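Local coordinates for protein Lmaj004091aaa (Leishmania major, PDB 1XTP) that probably transfers methyl groups from S-adenosyl-L-methionine to the N-terminal amino group of proteins that begin with Ala-Pro-Lys, Ser-Pro-Lys or Pro-Pro-Lys, at residues V60-S65 against V125-E130; A97-A102 against L161-W166; L154-Y159 against C183-T188; I193-N198 against K249-K254. All blocks are in the same frame, centred on the assembly; numbering follows the deposited sequence.

Overall arrangement
The four contacts belong to one Rossmann-like methyltransferase domain. Contacts 2 and 4 lie in its central sheet, contact 3 where strand 159-165 begins, and contact 1 beyond the cofactor. Contact 2 has its centre about 7 Å from the centre of the chain and carries the carbonyls that hold the amino group of S-adenosyl-L-homoselenocysteine. Contact 4 continues the same sheet, strand 191-198 pairing with strand 159-165; the two centres are 10 Å apart. The centres of contacts 2 and 3 are 13 Å apart, and the Cys183 side chain is about 10 Å from the ligand. Contact 1 lies on the cofactor side of contact 2, centres 16 Å apart, with the Met128 side chain about 4 Å from the ligand.

Contact 1 (V60-S65 against V125-E130)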
# COMPACT_ATOMS: atom_id res chain seq x y z
N VAL A 60 -10.75 -6.38 13.44
CA VAL A 60 -10.79 -7.27 12.26
C VAL A 60 -10.10 -8.58 12.64
O VAL A 60 -9.01 -8.56 13.22
CB VAL A 60 -10.08 -6.62 11.07
CG1 VAL A 60 -10.02 -7.57 9.84
CG2 VAL A 60 -10.80 -5.33 10.70
N PRO A 61 -10.74 -9.74 12.36
CA PRO A 61 -10.06 -11.01 12.63
C PRO A 61 -8.71 -11.09 11.94
O PRO A 61 -8.55 -10.59 10.81
CB PRO A 61 -11.01 -12.06 12.04
CG PRO A 61 -12.31 -11.44 12.11
CD PRO A 61 -12.07 -9.99 11.78
N ALA A 62 -7.75 -11.70 12.63
CA ALA A 62 -6.41 -11.89 12.08
C ALA A 62 -6.47 -13.16 11.24
O ALA A 62 -5.88 -14.17 11.58
CB ALA A 62 -5.35 -11.99 13.22
N THR A 63 -7.20 -13.09 10.13
CA THR A 63 -7.36 -14.22 9.22
C THR A 63 -7.24 -13.70 7.80
O THR A 63 -7.36 -12.50 7.56
CB THR A 63 -8.76 -14.86 9.37
OG1 THR A 63 -9.73 -14.02 8.75
CG2 THR A 63 -9.13 -15.02 10.81
N VAL A 64 -7.01 -14.60 6.85
CA VAL A 64 -6.91 -14.21 5.45
C VAL A 64 -8.20 -13.51 5.01
O VAL A 64 -8.17 -12.53 4.26
CB VAL A 64 -6.60 -15.42 4.54
CG1 VAL A 64 -6.72 -15.06 3.06
CG2 VAL A 64 -5.21 -15.91 4.82
N SER A 65 -9.34 -14.00 5.50
CA SER A 65 -10.63 -13.41 5.16
C SER A 65 -10.67 -11.97 5.67
O SER A 65 -11.15 -11.06 4.97
CB SER A 65 -11.76 -14.22 5.77
OG SER A 65 -12.98 -13.72 5.28
N VAL A 125 -0.84 -2.95 13.82
CA VAL A 125 -1.85 -3.59 14.66
C VAL A 125 -1.33 -4.84 15.31
O VAL A 125 -0.94 -5.80 14.64
CB VAL A 125 -3.15 -3.89 13.89
CG1 VAL A 125 -4.16 -4.54 14.79
CG2 VAL A 125 -3.70 -2.57 13.34
N LYS A 126 -1.36 -4.82 16.64
CA LYS A 126 -0.68 -5.80 17.49
C LYS A 126 -1.17 -7.22 17.27
O LYS A 126 -0.37 -8.13 17.11
CB LYS A 126 -0.86 -5.40 18.96
CG LYS A 126 0.01 -6.17 19.93
N HIS A 127 -2.49 -7.42 17.24
CA HIS A 127 -2.98 -8.79 17.06
C HIS A 127 -2.78 -9.31 15.63
O HIS A 127 -2.80 -10.52 15.41
CB HIS A 127 -4.44 -8.94 17.49
CG HIS A 127 -5.42 -8.48 16.46
ND1 HIS A 127 -5.65 -7.15 16.20
CD2 HIS A 127 -6.25 -9.18 15.65
CE1 HIS A 127 -6.58 -7.05 15.27
NE2 HIS A 127 -6.96 -8.26 14.92
N MSE A 128 -2.59 -8.40 14.67
CA MSE A 128 -2.25 -8.79 13.30
C MSE A 128 -0.79 -9.26 13.25
O MSE A 128 -0.49 -10.33 12.71
CB MSE A 128 -2.45 -7.64 12.31
CG MSE A 128 -3.86 -7.05 12.25
SE MSE A 128 -5.14 -8.33 11.55
CE MSE A 128 -4.45 -8.55 9.89
N LEU A 129 0.10 -8.46 13.83
CA LEU A 129 1.53 -8.77 13.84
C LEU A 129 1.85 -10.04 14.63
O LEU A 129 2.73 -10.83 14.24
CB LEU A 129 2.32 -7.59 14.40
CG LEU A 129 3.86 -7.65 14.33
CD1 LEU A 129 4.34 -7.80 12.91
CD2 LEU A 129 4.45 -6.38 14.93
N GLU A 130 1.16 -10.22 15.75
CA GLU A 130 1.31 -11.42 16.59
C GLU A 130 0.90 -12.68 15.86
O GLU A 130 1.57 -13.70 15.95
CB GLU A 130 0.49 -11.27 17.89
CG GLU A 130 1.11 -10.32 18.93
CD GLU A 130 2.59 -10.65 19.23
OE1 GLU A 130 2.88 -11.82 19.57
OE2 GLU A 130 3.44 -9.73 19.10
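His127 reaches from the first turn of helix 126-135 to the backbone of the 60-65 loop, and its NE2 donates to Val60 O over 2.7 Å. The bond is nearly straight, 167° at the hydrogen; the acceptor lies in the ring plane, and the donor comes nearly along the C=O axis. CG of His127 stands between its own backbone N and carbonyl carbon (chi1 81°), which starts the ring off toward the loop. Next to this bond lies the close-packed part. Ala62, centre of an inverse gamma turn, points its CB at the helix, where it meets His127 O at 3.7 Å and His127 CD2 at 3.8 Å. The selenium of selenomethionine Met128, on a chain bent at chi2 and chi3, lies 3.8 Å from Ala62 CA, while Met128 CG packs over one ring face of His127 near the rim. Val60 and Met128 are buried; on the outer side Pro61 is exposed and adds little, and Thr63 turns its side chain from the helix to cap Gly66 N at the start of helix 64-67. Met128 also touches the bound S-adenosyl-L-homoselenocysteine, which brings the contact to the cofactor pocket; Val125, at the helix N-cap, is a pocket residue too. Ile104 packs on both Ala62 and Met128, and Leu129 of helix 126-135 packs on Phe144 and Leu146 of strand 141-146.

Contact 2 (A97-A102 against L161-W166). With SAI (S-adenosyl-L-homoselenocysteine), chain B.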
# COMPACT_ATOMS: atom_id res chain seq x y z
N ALA A 97 13.68 -8.52 1.73
CA ALA A 97 12.39 -7.89 1.45
C ALA A 97 11.76 -7.30 2.72
O ALA A 97 12.13 -7.67 3.82
CB ALA A 97 11.43 -8.89 0.82
N LEU A 98 10.82 -6.38 2.51
CA LEU A 98 10.03 -5.75 3.57
C LEU A 98 8.56 -5.72 3.13
O LEU A 98 8.23 -5.21 2.05
CB LEU A 98 10.51 -4.32 3.86
CG LEU A 98 9.69 -3.48 4.85
CD1 LEU A 98 9.65 -4.05 6.26
CD2 LEU A 98 10.22 -2.02 4.89
N ASP A 99 7.71 -6.26 3.99
CA ASP A 99 6.27 -6.35 3.76
C ASP A 99 5.60 -5.31 4.65
O ASP A 99 5.50 -5.49 5.87
CB ASP A 99 5.85 -7.76 4.13
CG ASP A 99 4.45 -8.08 3.73
OD1 ASP A 99 3.80 -7.22 3.09
OD2 ASP A 99 4.03 -9.22 4.06
N CYS A 100 5.20 -4.18 4.04
CA CYS A 100 4.62 -3.03 4.73
C CYS A 100 3.11 -3.15 4.82
O CYS A 100 2.45 -3.52 3.85
CB CYS A 100 4.91 -1.73 3.96
SG CYS A 100 6.60 -1.28 3.78
N GLY A 101 2.56 -2.79 5.97
CA GLY A 101 1.14 -3.06 6.24
C GLY A 101 0.87 -4.55 6.04
O GLY A 101 -0.07 -4.93 5.36
N ALA A 102 1.72 -5.37 6.64
CA ALA A 102 1.76 -6.82 6.40
C ALA A 102 0.55 -7.61 6.87
O ALA A 102 0.29 -8.69 6.36
CB ALA A 102 2.99 -7.39 7.05
N LEU A 161 13.39 -5.67 -2.17
CA LEU A 161 11.99 -5.41 -2.48
C LEU A 161 11.28 -4.81 -1.29
O LEU A 161 11.52 -5.23 -0.17
CB LEU A 161 11.27 -6.67 -2.94
CG LEU A 161 9.99 -6.44 -3.75
CD1 LEU A 161 10.29 -5.99 -5.20
CD2 LEU A 161 9.11 -7.68 -3.74
N ILE A 162 10.45 -3.80 -1.54
CA ILE A 162 9.61 -3.19 -0.52
C ILE A 162 8.18 -3.24 -1.01
O ILE A 162 7.80 -2.54 -1.95
CB ILE A 162 10.04 -1.74 -0.19
CG1 ILE A 162 11.48 -1.71 0.31
CG2 ILE A 162 9.08 -1.11 0.84
CD1 ILE A 162 12.02 -0.33 0.57
N VAL A 163 7.40 -4.08 -0.36
CA VAL A 163 6.03 -4.36 -0.74
C VAL A 163 5.03 -3.43 -0.02
O VAL A 163 5.01 -3.36 1.18
CB VAL A 163 5.69 -5.84 -0.41
CG1 VAL A 163 4.25 -6.14 -0.74
CG2 VAL A 163 6.63 -6.74 -1.19
N ILE A 164 4.22 -2.70 -0.79
CA ILE A 164 3.16 -1.86 -0.24
C ILE A 164 1.87 -2.23 -0.98
O ILE A 164 1.57 -1.72 -2.06
CB ILE A 164 3.49 -0.35 -0.39
CG1 ILE A 164 4.93 -0.02 0.06
CG2 ILE A 164 2.49 0.51 0.41
CD1 ILE A 164 5.34 1.43 -0.17
N GLN A 165 1.11 -3.14 -0.40
CA GLN A 165 -0.09 -3.65 -1.04
C GLN A 165 -1.29 -3.48 -0.15
O GLN A 165 -1.26 -3.93 1.01
CB GLN A 165 0.06 -5.13 -1.38
CG GLN A 165 -1.26 -5.76 -1.87
CD GLN A 165 -1.08 -7.02 -2.72
OE1 GLN A 165 0.05 -7.48 -2.95
NE2 GLN A 165 -2.20 -7.57 -3.20
N TRP A 166 -2.33 -2.86 -0.69
CA TRP A 166 -3.61 -2.67 0.01
C TRP A 166 -3.45 -1.96 1.37
O TRP A 166 -4.17 -2.22 2.33
CB TRP A 166 -4.37 -4.01 0.13
CG TRP A 166 -5.03 -4.45 -1.17
CD1 TRP A 166 -5.61 -3.64 -2.11
CD2 TRP A 166 -5.19 -5.79 -1.65
NE1 TRP A 166 -6.09 -4.39 -3.15
CE2 TRP A 166 -5.86 -5.71 -2.90
CE3 TRP A 166 -4.83 -7.04 -1.15
CZ2 TRP A 166 -6.18 -6.84 -3.65
CZ3 TRP A 166 -5.14 -8.17 -1.91
CH2 TRP A 166 -5.81 -8.06 -3.14
N SAI B . -0.73 -6.11 2.96
CA SAI B . -1.43 -7.28 3.56
CB SAI B . -2.56 -6.81 4.45
CG SAI B . -3.67 -6.02 3.76
SE SAI B . -5.03 -5.51 5.09
C SAI B . -2.04 -8.21 2.53
O SAI B . -2.23 -7.83 1.38
OXT SAI B . -2.39 -9.35 2.83
C5' SAI B . -4.33 -3.70 5.46
C4' SAI B . -3.29 -3.67 6.58
O4' SAI B . -2.80 -2.36 6.68
C3' SAI B . -3.83 -4.01 7.97
O3' SAI B . -3.04 -5.00 8.57
C2' SAI B . -3.74 -2.73 8.78
O2' SAI B . -3.46 -2.97 10.15
C1' SAI B . -2.59 -2.08 8.05
N9 SAI B . -2.49 -0.64 8.23
C8 SAI B . -3.52 0.25 8.45
N7 SAI B . -3.00 1.47 8.55
C5 SAI B . -1.65 1.38 8.38
C6 SAI B . -0.64 2.33 8.38
N6 SAI B . -0.93 3.62 8.58
N1 SAI B . 0.68 1.93 8.18
C2 SAI B . 0.99 0.59 8.00
N3 SAI B . -0.03 -0.34 7.99
C4 SAI B . -1.32 0.05 8.17
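Cys100 N donates to Val163 O, the bond that joins the two strands nearest the cofactor. Just beyond it, Gly101 O and Gln165 O both accept from the amino N of S-adenosyl-L-homoselenocysteine, at 2.8 Å from Gly101 O and 3.0 Å from Gln165 O. The amino group is thus gripped between the C-terminal ends of two neighbouring strands. Alongside, Trp166 O approaches C5' of the ligand at 3.5 Å, and the edge of the Trp166 ring faces its carboxylate, CE3 being 3.7 Å from ligand O. Gly101 takes positive phi, and its CA lies 3.4 Å from ligand N3. This is the cofactor site of a Rossmann-like methyltransferase: parallel strands 96-100 and 159-165 run side by side, their short segments 11° apart, and release their loops toward the ligand. Behind the site the strands are also joined by Val163 N to Leu98 O at 2.8 Å, and by Leu98 N to Leu161 O, more bent (144°). On one sheet face the chi1 of Cys100 (-63°) sets SG beside the backbone N, 3.9 Å from Ile162 CG2. On the other, Asp99 OD1 comes to 4.0 Å from Val163 CG1, the two side chains crossing at a slant, while Asp99 OD2 is bonded to Thr108. Farther out, Gln165 NE2 lies over one face of the Trp166 ring, near its rim, and bonds Asp78, and Trp166 NE1 is tied to Asn198.

Contact 3 (L154-Y159 against C183-T188); sequences LPPNTY and CQQALT
Ala186 fills the hollow inside the 154-159 loop, its CB 3.9 Å from Leu154 CB and 3.4 Å from Pro155 O. The contact belongs to a beta-alpha-beta crossover of this Rossmann-like domain, in which helix 173-186 links parallel neighbours 159-165 and 191-198: the loop leads into the first strand, 183-188 closes the helix and passes into strand 187-188, and Tyr159 and Leu187 form a parallel bridge. The loop wraps round the helix end. Ala186 O projects into its concave side and accepts two bonds, from Thr158 N above the carbonyl plane and from Tyr159 N within it, the latter almost straight at 174°. One residue back, Asn157 N meets a lone pair of Gln185 O at 2.8 Å. The Gln185 side chain folds round the outside: CG stands between the backbone N and the carbonyl carbon (chi1 65°), and the chain bends again at chi2. Its NE2 donates to Leu154 O at 3.0 Å from above the carbonyl plane and also to His182 O, leaving OE1 lodged against Pro156 CB at 3.3 Å. At the far end Thr188 CG2 fits against Thr158 C at 3.5 Å, while Thr188 OG1 is bonded to Asp160. Leu154 CD1 reaches Cys183 SG on the inner side, where Leu98 and Ile162 continue the core. Thr158 CG2 lies over the centre of one face of the Tyr159 ring, and the Asn157 side chain crosses that of Thr188 at about a right angle, OD1 ending 3.3 Å from Thr188 CA.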
# COMPACT_ATOMS: atom_id res chain seq x y z
N LEU A 154 13.37 3.40 8.36
CA LEU A 154 14.00 2.31 7.64
C LEU A 154 15.45 2.65 7.31
O LEU A 154 15.76 3.78 6.91
CB LEU A 154 13.25 2.03 6.36
CG LEU A 154 11.76 1.72 6.51
CD1 LEU A 154 11.17 1.78 5.10
CD2 LEU A 154 11.51 0.37 7.15
N PRO A 155 16.36 1.69 7.49
CA PRO A 155 17.78 1.94 7.28
C PRO A 155 18.08 2.05 5.79
O PRO A 155 17.38 1.46 4.98
CB PRO A 155 18.43 0.68 7.83
CG PRO A 155 17.39 -0.39 7.60
CD PRO A 155 16.09 0.28 7.86
N PRO A 156 19.07 2.84 5.42
CA PRO A 156 19.37 3.02 3.99
C PRO A 156 19.95 1.76 3.36
O PRO A 156 20.50 0.91 4.05
CB PRO A 156 20.41 4.15 3.98
CG PRO A 156 21.03 4.11 5.32
CD PRO A 156 19.97 3.64 6.28
N ASN A 157 19.77 1.64 2.04
CA ASN A 157 20.48 0.64 1.26
C ASN A 157 20.33 -0.77 1.83
O ASN A 157 21.31 -1.43 2.08
CB ASN A 157 21.96 1.05 1.20
CG ASN A 157 22.74 0.24 0.20
OD1 ASN A 157 22.17 -0.47 -0.64
ND2 ASN A 157 24.08 0.31 0.29
N THR A 158 19.10 -1.22 2.04
CA THR A 158 18.85 -2.49 2.73
C THR A 158 18.00 -3.48 1.94
O THR A 158 18.29 -4.68 1.92
CB THR A 158 18.17 -2.21 4.10
OG1 THR A 158 19.08 -1.50 4.92
CG2 THR A 158 17.79 -3.49 4.82
N TYR A 159 16.93 -2.99 1.32
CA TYR A 159 15.95 -3.89 0.71
C TYR A 159 16.03 -4.01 -0.81
O TYR A 159 16.14 -3.02 -1.54
CB TYR A 159 14.56 -3.46 1.14
CG TYR A 159 14.34 -3.62 2.61
CD1 TYR A 159 14.18 -4.88 3.18
CD2 TYR A 159 14.31 -2.51 3.45
CE1 TYR A 159 13.97 -5.02 4.54
CE2 TYR A 159 14.11 -2.64 4.83
CZ TYR A 159 13.94 -3.89 5.37
OH TYR A 159 13.73 -4.03 6.74
N CYS A 183 11.24 5.02 1.53
CA CYS A 183 11.43 3.67 0.98
C CYS A 183 12.52 3.64 -0.09
O CYS A 183 13.25 2.66 -0.22
CB CYS A 183 10.14 3.15 0.37
SG CYS A 183 8.96 2.72 1.58
N GLN A 184 12.62 4.71 -0.86
CA GLN A 184 13.58 4.78 -1.93
C GLN A 184 15.00 4.71 -1.38
O GLN A 184 15.83 3.99 -1.92
CB GLN A 184 13.40 6.07 -2.73
CG GLN A 184 14.34 6.20 -3.93
CD GLN A 184 14.20 7.54 -4.60
OE1 GLN A 184 14.13 8.56 -3.92
NE2 GLN A 184 14.11 7.55 -5.92
N GLN A 185 15.26 5.44 -0.30
CA GLN A 185 16.59 5.44 0.31
C GLN A 185 16.91 4.12 1.03
O GLN A 185 18.08 3.77 1.19
CB GLN A 185 16.76 6.65 1.24
CG GLN A 185 15.86 6.66 2.46
CD GLN A 185 16.39 5.82 3.61
OE1 GLN A 185 17.59 5.86 3.91
NE2 GLN A 185 15.50 5.08 4.27
N ALA A 186 15.87 3.40 1.43
CA ALA A 186 16.01 2.08 2.02
C ALA A 186 16.28 0.98 0.99
O ALA A 186 16.61 -0.15 1.37
CB ALA A 186 14.77 1.74 2.81
N LEU A 187 16.16 1.28 -0.31
CA LEU A 187 16.44 0.26 -1.33
C LEU A 187 17.91 0.11 -1.60
O LEU A 187 18.65 1.07 -1.51
CB LEU A 187 15.76 0.60 -2.64
CG LEU A 187 14.23 0.64 -2.65
CD1 LEU A 187 13.80 1.11 -4.04
CD2 LEU A 187 13.58 -0.70 -2.29
N THR A 188 18.30 -1.11 -1.94
CA THR A 188 19.62 -1.36 -2.56
C THR A 188 19.62 -0.92 -4.03
O THR A 188 18.56 -0.64 -4.60
CB THR A 188 20.02 -2.86 -2.48
OG1 THR A 188 19.21 -3.61 -3.40
CG2 THR A 188 19.85 -3.38 -1.06

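Contact 4 (I193-N198 against K249-K254)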
# COMPACT_ATOMS: atom_id res chain seq x y z
N ILE A 193 10.49 -0.69 -5.10
CA ILE A 193 9.21 -0.69 -4.37
C ILE A 193 8.20 -1.43 -5.22
O ILE A 193 7.97 -1.07 -6.35
CB ILE A 193 8.66 0.72 -4.09
CG1 ILE A 193 9.59 1.50 -3.18
CG2 ILE A 193 7.32 0.63 -3.40
CD1 ILE A 193 9.43 2.99 -3.29
N PHE A 194 7.60 -2.48 -4.67
CA PHE A 194 6.45 -3.10 -5.31
C PHE A 194 5.15 -2.54 -4.69
O PHE A 194 4.79 -2.88 -3.57
CB PHE A 194 6.52 -4.60 -5.14
CG PHE A 194 5.34 -5.33 -5.71
CD1 PHE A 194 5.19 -5.48 -7.09
CD2 PHE A 194 4.41 -5.92 -4.87
CE1 PHE A 194 4.11 -6.19 -7.60
CE2 PHE A 194 3.33 -6.64 -5.38
CZ PHE A 194 3.18 -6.77 -6.76
N PHE A 195 4.46 -1.69 -5.45
CA PHE A 195 3.24 -1.03 -4.98
C PHE A 195 2.04 -1.61 -5.70
O PHE A 195 1.94 -1.50 -6.92
CB PHE A 195 3.36 0.48 -5.22
CG PHE A 195 2.12 1.26 -4.85
CD1 PHE A 195 1.42 1.00 -3.68
CD2 PHE A 195 1.67 2.29 -5.68
CE1 PHE A 195 0.29 1.75 -3.35
CE2 PHE A 195 0.56 3.04 -5.37
CZ PHE A 195 -0.13 2.78 -4.19
N LYS A 196 1.15 -2.26 -4.95
CA LYS A 196 -0.05 -2.89 -5.51
C LYS A 196 -1.28 -2.37 -4.79
O LYS A 196 -1.40 -2.50 -3.59
CB LYS A 196 0.01 -4.41 -5.37
CG LYS A 196 -0.96 -5.17 -6.28
CD LYS A 196 -0.54 -6.63 -6.44
CE LYS A 196 -1.41 -7.40 -7.43
NZ LYS A 196 -1.11 -8.86 -7.41
N GLU A 197 -2.21 -1.80 -5.56
CA GLU A 197 -3.33 -1.10 -4.96
C GLU A 197 -4.53 -1.00 -5.90
O GLU A 197 -4.37 -1.05 -7.13
CB GLU A 197 -2.90 0.33 -4.58
CG GLU A 197 -3.81 0.98 -3.57
CD GLU A 197 -4.16 0.04 -2.43
OE1 GLU A 197 -3.29 -0.17 -1.53
OE2 GLU A 197 -5.30 -0.48 -2.43
N ASN A 198 -5.70 -0.84 -5.29
CA ASN A 198 -6.91 -0.49 -5.99
C ASN A 198 -6.77 0.89 -6.65
O ASN A 198 -6.19 1.81 -6.08
CB ASN A 198 -8.12 -0.51 -5.05
CG ASN A 198 -8.46 -1.92 -4.55
OD1 ASN A 198 -7.94 -2.92 -5.04
ND2 ASN A 198 -9.39 -2.00 -3.60
N LYS A 249 -3.83 -2.34 -9.67
CA LYS A 249 -2.62 -2.03 -10.42
C LYS A 249 -1.32 -2.25 -9.62
O LYS A 249 -1.21 -1.92 -8.44
CB LYS A 249 -2.67 -0.59 -10.96
CG LYS A 249 -1.94 -0.42 -12.28
CD LYS A 249 -2.07 0.97 -12.90
CE LYS A 249 -1.10 1.15 -14.07
NZ LYS A 249 -0.79 2.59 -14.36
N MSE A 250 -0.34 -2.81 -10.30
CA MSE A 250 1.00 -2.95 -9.76
C MSE A 250 1.94 -1.94 -10.40
O MSE A 250 1.89 -1.73 -11.61
CB MSE A 250 1.51 -4.35 -10.07
CG MSE A 250 0.80 -5.42 -9.32
SE MSE A 250 1.15 -7.18 -10.05
CE MSE A 250 -0.20 -7.18 -11.49
N TYR A 251 2.80 -1.35 -9.58
CA TYR A 251 3.86 -0.48 -10.01
C TYR A 251 5.19 -0.95 -9.44
O TYR A 251 5.28 -1.26 -8.25
CB TYR A 251 3.65 0.94 -9.49
CG TYR A 251 2.34 1.59 -9.83
CD1 TYR A 251 1.25 1.48 -8.97
CD2 TYR A 251 2.20 2.38 -10.98
CE1 TYR A 251 0.05 2.09 -9.25
CE2 TYR A 251 0.99 3.01 -11.27
CZ TYR A 251 -0.07 2.86 -10.39
OH TYR A 251 -1.28 3.46 -10.64
N ALA A 252 6.22 -1.00 -10.28
CA ALA A 252 7.60 -1.19 -9.81
C ALA A 252 8.29 0.16 -9.86
O ALA A 252 8.38 0.76 -10.92
CB ALA A 252 8.33 -2.15 -10.66
N LEU A 253 8.76 0.64 -8.70
CA LEU A 253 9.27 2.00 -8.57
C LEU A 253 10.73 1.97 -8.08
O LEU A 253 11.10 1.11 -7.28
CB LEU A 253 8.41 2.82 -7.59
CG LEU A 253 6.87 2.77 -7.77
CD1 LEU A 253 6.15 3.19 -6.51
CD2 LEU A 253 6.45 3.65 -8.93
N LYS A 254 11.53 2.92 -8.56
CA LYS A 254 12.92 3.08 -8.14
C LYS A 254 13.22 4.54 -7.81
O LYS A 254 12.51 5.43 -8.27
CB LYS A 254 13.86 2.62 -9.23
CG LYS A 254 14.10 1.14 -9.22
CD LYS A 254 15.22 0.73 -10.17
CE LYS A 254 15.73 -0.66 -9.86
NZ LYS A 254 16.84 -0.69 -8.87
OXT LYS A 254 14.18 4.86 -7.10
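Lys196 and selenomethionine Met250 lie side by side and point the same way from a non-hydrogen-bonded pair of antiparallel strands. The lysine chain is extended, with CG anti to the backbone N (chi1 -162°), and its CD presses on Met250 CG at 3.4 Å, tighter than usual carbon contact. Met250 bends at chi3, and its selenium lies 3.7 Å from Lys196 CE. Phe194 crosses Met250 at a slant: its CZ meets Met250 CG at 3.7 Å, and the selenium sits at the ring edge, 5.0 Å from the centroid, a Met-aromatic contact. On the other face Phe195 and Tyr251 also run alongside each other, rim to rim with planes only 18° apart; Phe195 CD2 touches Tyr251 CD1 at 3.4 Å, and neither ring covers the other. Farther along this face Ile193 and Leu253 cross obliquely, and Leu253 CD1 reaches Phe195 CB at 4.1 Å. Paired backbone bonds at Ile193-Leu253, Phe195-Tyr251 and Glu197-Lys249 join strands 191-198 and 248-253, the latter an antiparallel strand of the seven-stranded Rossmann-like methyltransferase sheet. Helix 75-87 covers the Phe194 and Met250 face, helix 218-228 the Tyr251 face. Asp218 takes both Lys249 NZ, which also pairs with Glu235, and Tyr251 OH. Lys196 NZ pairs with Asp78, which also accepts from Gln165 NE2, and is bonded to Ser82 and Gln238; a positive Lys196 would be expected to keep Asp78 ionised.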